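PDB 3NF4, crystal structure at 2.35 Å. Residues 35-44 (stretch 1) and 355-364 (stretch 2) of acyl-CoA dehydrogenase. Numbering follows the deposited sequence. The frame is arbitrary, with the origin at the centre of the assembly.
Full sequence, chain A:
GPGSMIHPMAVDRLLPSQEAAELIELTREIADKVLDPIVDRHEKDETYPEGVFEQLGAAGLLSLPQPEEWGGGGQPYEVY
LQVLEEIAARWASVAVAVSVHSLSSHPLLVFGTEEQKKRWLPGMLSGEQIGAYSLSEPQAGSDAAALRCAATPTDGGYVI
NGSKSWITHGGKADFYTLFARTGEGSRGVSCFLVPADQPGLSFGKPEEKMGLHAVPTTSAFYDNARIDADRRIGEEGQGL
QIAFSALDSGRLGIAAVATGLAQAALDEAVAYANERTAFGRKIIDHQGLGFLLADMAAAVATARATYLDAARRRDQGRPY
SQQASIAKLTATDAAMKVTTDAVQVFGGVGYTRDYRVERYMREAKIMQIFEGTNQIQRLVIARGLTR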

# COMPACT_ATOMS: atom_id res chain seq x y z
N LEU A 35 26.75 5.97 -24.39
CA LEU A 35 26.02 4.91 -23.67
C LEU A 35 24.77 4.39 -24.37
O LEU A 35 24.62 3.20 -24.55
CB LEU A 35 25.67 5.33 -22.24
CG LEU A 35 26.81 5.93 -21.40
CD1 LEU A 35 26.27 6.50 -20.08
CD2 LEU A 35 27.94 4.93 -21.19
N ASP A 36 23.87 5.30 -24.77
CA ASP A 36 22.56 4.95 -25.36
C ASP A 36 22.54 4.02 -26.60
O ASP A 36 21.65 3.18 -26.70
CB ASP A 36 21.76 6.22 -25.64
CG ASP A 36 20.34 5.93 -26.14
OD1 ASP A 36 20.01 6.33 -27.27
OD2 ASP A 36 19.54 5.27 -25.41
N PRO A 37 23.50 4.18 -27.55
CA PRO A 37 23.39 3.40 -28.79
C PRO A 37 23.84 1.94 -28.68
O PRO A 37 23.53 1.15 -29.58
CB PRO A 37 24.33 4.13 -29.77
CG PRO A 37 24.73 5.42 -29.11
CD PRO A 37 24.60 5.16 -27.62
N ILE A 38 24.58 1.59 -27.62
CA ILE A 38 25.13 0.24 -27.39
C ILE A 38 24.53 -0.53 -26.19
O ILE A 38 24.81 -1.72 -26.01
CB ILE A 38 26.68 0.28 -27.22
CG1 ILE A 38 27.09 1.23 -26.07
CG2 ILE A 38 27.39 0.64 -28.55
CD1 ILE A 38 28.58 1.22 -25.72
N VAL A 39 23.72 0.13 -25.36
CA VAL A 39 23.27 -0.46 -24.09
C VAL A 39 22.41 -1.74 -24.22
O VAL A 39 22.64 -2.71 -23.47
CB VAL A 39 22.63 0.59 -23.12
CG1 VAL A 39 21.42 1.30 -23.74
CG2 VAL A 39 22.25 -0.07 -21.78
N ASP A 40 21.45 -1.74 -25.15
CA ASP A 40 20.55 -2.88 -25.34
C ASP A 40 21.31 -4.15 -25.74
O ASP A 40 21.00 -5.25 -25.30
CB ASP A 40 19.46 -2.57 -26.37
CG ASP A 40 18.46 -1.50 -25.90
OD1 ASP A 40 18.36 -1.18 -24.68
OD2 ASP A 40 17.74 -0.95 -26.77
N ARG A 41 22.34 -3.98 -26.57
CA ARG A 41 23.08 -5.13 -27.08
C ARG A 41 24.04 -5.72 -26.04
O ARG A 41 24.20 -6.93 -25.97
CB ARG A 41 23.81 -4.76 -28.38
CG ARG A 41 24.68 -5.86 -28.97
CD ARG A 41 23.85 -7.14 -29.28
NE ARG A 41 23.49 -7.25 -30.69
CZ ARG A 41 24.04 -8.10 -31.55
NH1 ARG A 41 24.99 -8.96 -31.16
NH2 ARG A 41 23.64 -8.10 -32.82
N HIS A 42 24.68 -4.88 -25.26
CA HIS A 42 25.58 -5.34 -24.23
C HIS A 42 24.85 -5.97 -23.03
O HIS A 42 25.38 -6.89 -22.41
CB HIS A 42 26.45 -4.21 -23.73
CG HIS A 42 27.67 -3.96 -24.56
ND1 HIS A 42 28.70 -4.87 -24.66
CD2 HIS A 42 28.02 -2.89 -25.32
CE1 HIS A 42 29.63 -4.38 -25.46
NE2 HIS A 42 29.25 -3.18 -25.87
N GLU A 43 23.67 -5.46 -22.70
CA GLU A 43 22.91 -6.05 -21.62
C GLU A 43 22.31 -7.39 -22.05
O GLU A 43 22.25 -8.33 -21.27
CB GLU A 43 21.81 -5.10 -21.08
CG GLU A 43 22.31 -4.02 -20.11
CD GLU A 43 22.88 -4.57 -18.80
OE1 GLU A 43 22.39 -5.62 -18.30
OE2 GLU A 43 23.82 -3.94 -18.26
N LYS A 44 21.90 -7.46 -23.31
CA LYS A 44 21.35 -8.69 -23.88
C LYS A 44 22.42 -9.80 -24.01
O LYS A 44 22.13 -10.95 -23.72
CB LYS A 44 20.68 -8.44 -25.24
CG LYS A 44 20.18 -9.72 -25.93
CD LYS A 44 19.98 -9.51 -27.43
CE LYS A 44 19.40 -10.78 -28.12
NZ LYS A 44 20.39 -11.90 -28.31
N TYR A 355 10.66 -3.87 -26.37
CA TYR A 355 10.85 -2.60 -25.67
C TYR A 355 11.76 -2.76 -24.45
O TYR A 355 12.06 -3.89 -24.04
CB TYR A 355 9.49 -1.99 -25.27
CG TYR A 355 8.61 -1.74 -26.45
CD1 TYR A 355 8.74 -0.56 -27.22
CD2 TYR A 355 7.68 -2.67 -26.83
CE1 TYR A 355 7.94 -0.35 -28.35
CE2 TYR A 355 6.87 -2.48 -27.94
CZ TYR A 355 7.00 -1.32 -28.70
OH TYR A 355 6.17 -1.17 -29.80
N ARG A 356 12.17 -1.63 -23.88
CA ARG A 356 13.10 -1.57 -22.73
C ARG A 356 12.47 -1.79 -21.33
O ARG A 356 13.17 -2.14 -20.39
CB ARG A 356 13.84 -0.23 -22.76
CG ARG A 356 14.88 -0.12 -23.87
CD ARG A 356 15.64 1.22 -23.78
NE ARG A 356 16.81 1.25 -24.65
CZ ARG A 356 17.55 2.34 -24.91
NH1 ARG A 356 17.23 3.51 -24.37
NH2 ARG A 356 18.59 2.26 -25.72
N VAL A 357 11.16 -1.58 -21.18
CA VAL A 357 10.52 -1.58 -19.85
C VAL A 357 10.64 -2.93 -19.06
O VAL A 357 10.70 -2.91 -17.83
CB VAL A 357 9.06 -1.04 -19.88
CG1 VAL A 357 9.08 0.42 -20.26
CG2 VAL A 357 8.19 -1.83 -20.88
N GLU A 358 10.71 -4.06 -19.77
CA GLU A 358 10.88 -5.35 -19.09
C GLU A 358 12.27 -5.46 -18.47
O GLU A 358 12.43 -6.03 -17.38
CB GLU A 358 10.55 -6.54 -19.99
CG GLU A 358 11.57 -6.79 -21.13
CD GLU A 358 12.82 -7.58 -20.66
OE1 GLU A 358 13.89 -7.46 -21.32
OE2 GLU A 358 12.70 -8.29 -19.63
N ARG A 359 13.28 -4.89 -19.15
CA ARG A 359 14.62 -4.81 -18.55
C ARG A 359 14.65 -3.88 -17.30
O ARG A 359 15.29 -4.22 -16.29
CB ARG A 359 15.64 -4.36 -19.61
CG ARG A 359 17.05 -4.07 -19.03
CD ARG A 359 18.19 -4.00 -20.13
NE ARG A 359 18.01 -2.91 -21.11
CZ ARG A 359 18.39 -1.64 -20.94
NH1 ARG A 359 18.99 -1.22 -19.82
NH2 ARG A 359 18.19 -0.76 -21.91
N TYR A 360 13.98 -2.72 -17.39
CA TYR A 360 14.00 -1.74 -16.28
C TYR A 360 13.42 -2.35 -14.99
O TYR A 360 13.98 -2.16 -13.92
CB TYR A 360 13.29 -0.41 -16.65
CG TYR A 360 13.99 0.44 -17.74
CD1 TYR A 360 15.36 0.32 -17.99
CD2 TYR A 360 13.27 1.37 -18.49
CE1 TYR A 360 15.99 1.09 -18.98
CE2 TYR A 360 13.87 2.12 -19.46
CZ TYR A 360 15.24 1.99 -19.69
OH TYR A 360 15.84 2.77 -20.65
N MET A 361 12.32 -3.09 -15.13
CA MET A 361 11.74 -3.87 -14.04
C MET A 361 12.67 -4.90 -13.39
O MET A 361 12.65 -5.07 -12.18
CB MET A 361 10.44 -4.56 -14.50
CG MET A 361 9.67 -5.15 -13.36
SD MET A 361 8.06 -5.83 -13.86
CE MET A 361 7.70 -6.88 -12.44
N ARG A 362 13.47 -5.60 -14.18
CA ARG A 362 14.46 -6.55 -13.67
C ARG A 362 15.64 -5.82 -12.97
O ARG A 362 16.15 -6.30 -11.95
CB ARG A 362 14.98 -7.48 -14.81
CG ARG A 362 13.90 -8.42 -15.43
CD ARG A 362 14.51 -9.40 -16.45
NE ARG A 362 14.76 -8.80 -17.77
CZ ARG A 362 15.97 -8.54 -18.29
NH1 ARG A 362 17.08 -8.78 -17.61
NH2 ARG A 362 16.07 -8.00 -19.51
N GLU A 363 16.03 -4.66 -13.46
CA GLU A 363 17.09 -3.87 -12.83
C GLU A 363 16.70 -3.27 -11.48
O GLU A 363 17.54 -3.11 -10.60
CB GLU A 363 17.59 -2.76 -13.78
CG GLU A 363 18.48 -3.29 -14.87
CD GLU A 363 18.71 -2.36 -16.09
OE1 GLU A 363 18.32 -1.16 -16.10
OE2 GLU A 363 19.31 -2.86 -17.07
N ALA A 364 15.42 -2.95 -11.30
CA ALA A 364 15.01 -2.23 -10.08
C ALA A 364 15.03 -3.10 -8.82
O ALA A 364 15.28 -2.59 -7.72
CB ALA A 364 13.61 -1.53 -10.27
O HOH W 1 20.78 0.57 -27.30
O HOH W 2 21.93 -1.87 -16.89

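Two arginines of stretch 2 reach across to two aspartates of stretch 1, and these salt bridges are the main polar link, between residues at least 316 apart in sequence. D40 is shared: its OD1 accepts from R359 NH2 at 2.8 Å and from R356 NE at 2.9 Å, while D40 OD2 lies 3.2 Å from R356 NE, so one carboxylate neutralises part of two guanidinium groups. R356 also grips D36, with NH1 and NH2 donating to D36 OD2 at 3.1 and 3.2 Å. Both carboxylates meet the R356 guanidinium at its edge, where the N-H bonds point. R356 can span the gap because its chain is extended (chi2 to chi4 near 180°); its CA-to-CB bond points sideways, as do those of D36 and D40, and all three side chains approach the other stretch at their ends. Water 1 donates to D36 O (2.8 Å) and accepts from D40 N (3.2 Å) and, weakly, from R356 NH2 (3.2 Å), so it joins the two stretches.

The CA-to-CB bond of R359 instead points toward stretch 1, and the chain bends at chi3 (62°, p). Its NH1 donates to E363 OE2 at 3.2 Å, one helical turn on, so its charge is met by acids from both stretches. R359, E43 and E363 are all buried, which makes this pairing matter. E43 OE1 lies 4.3 Å from like-charged E363 OE2; water 2 donates weakly to E43 OE2 (3.1 Å) and E363 OE2 (2.8 Å), bridging them.

Packing is modest. V39, also buried, has its CA-to-CB bond toward stretch 2, with CG1 3.6 Å from R356 NH2 and CG2 4.0 Å from R359 NH1. The aliphatic part of E43 packs on that of R359, CB to CD at 3.9 Å. Only 296 Å² is buried in total, consistent with helix axes 12.4 Å apart at closest approach: long side chains bridge the space.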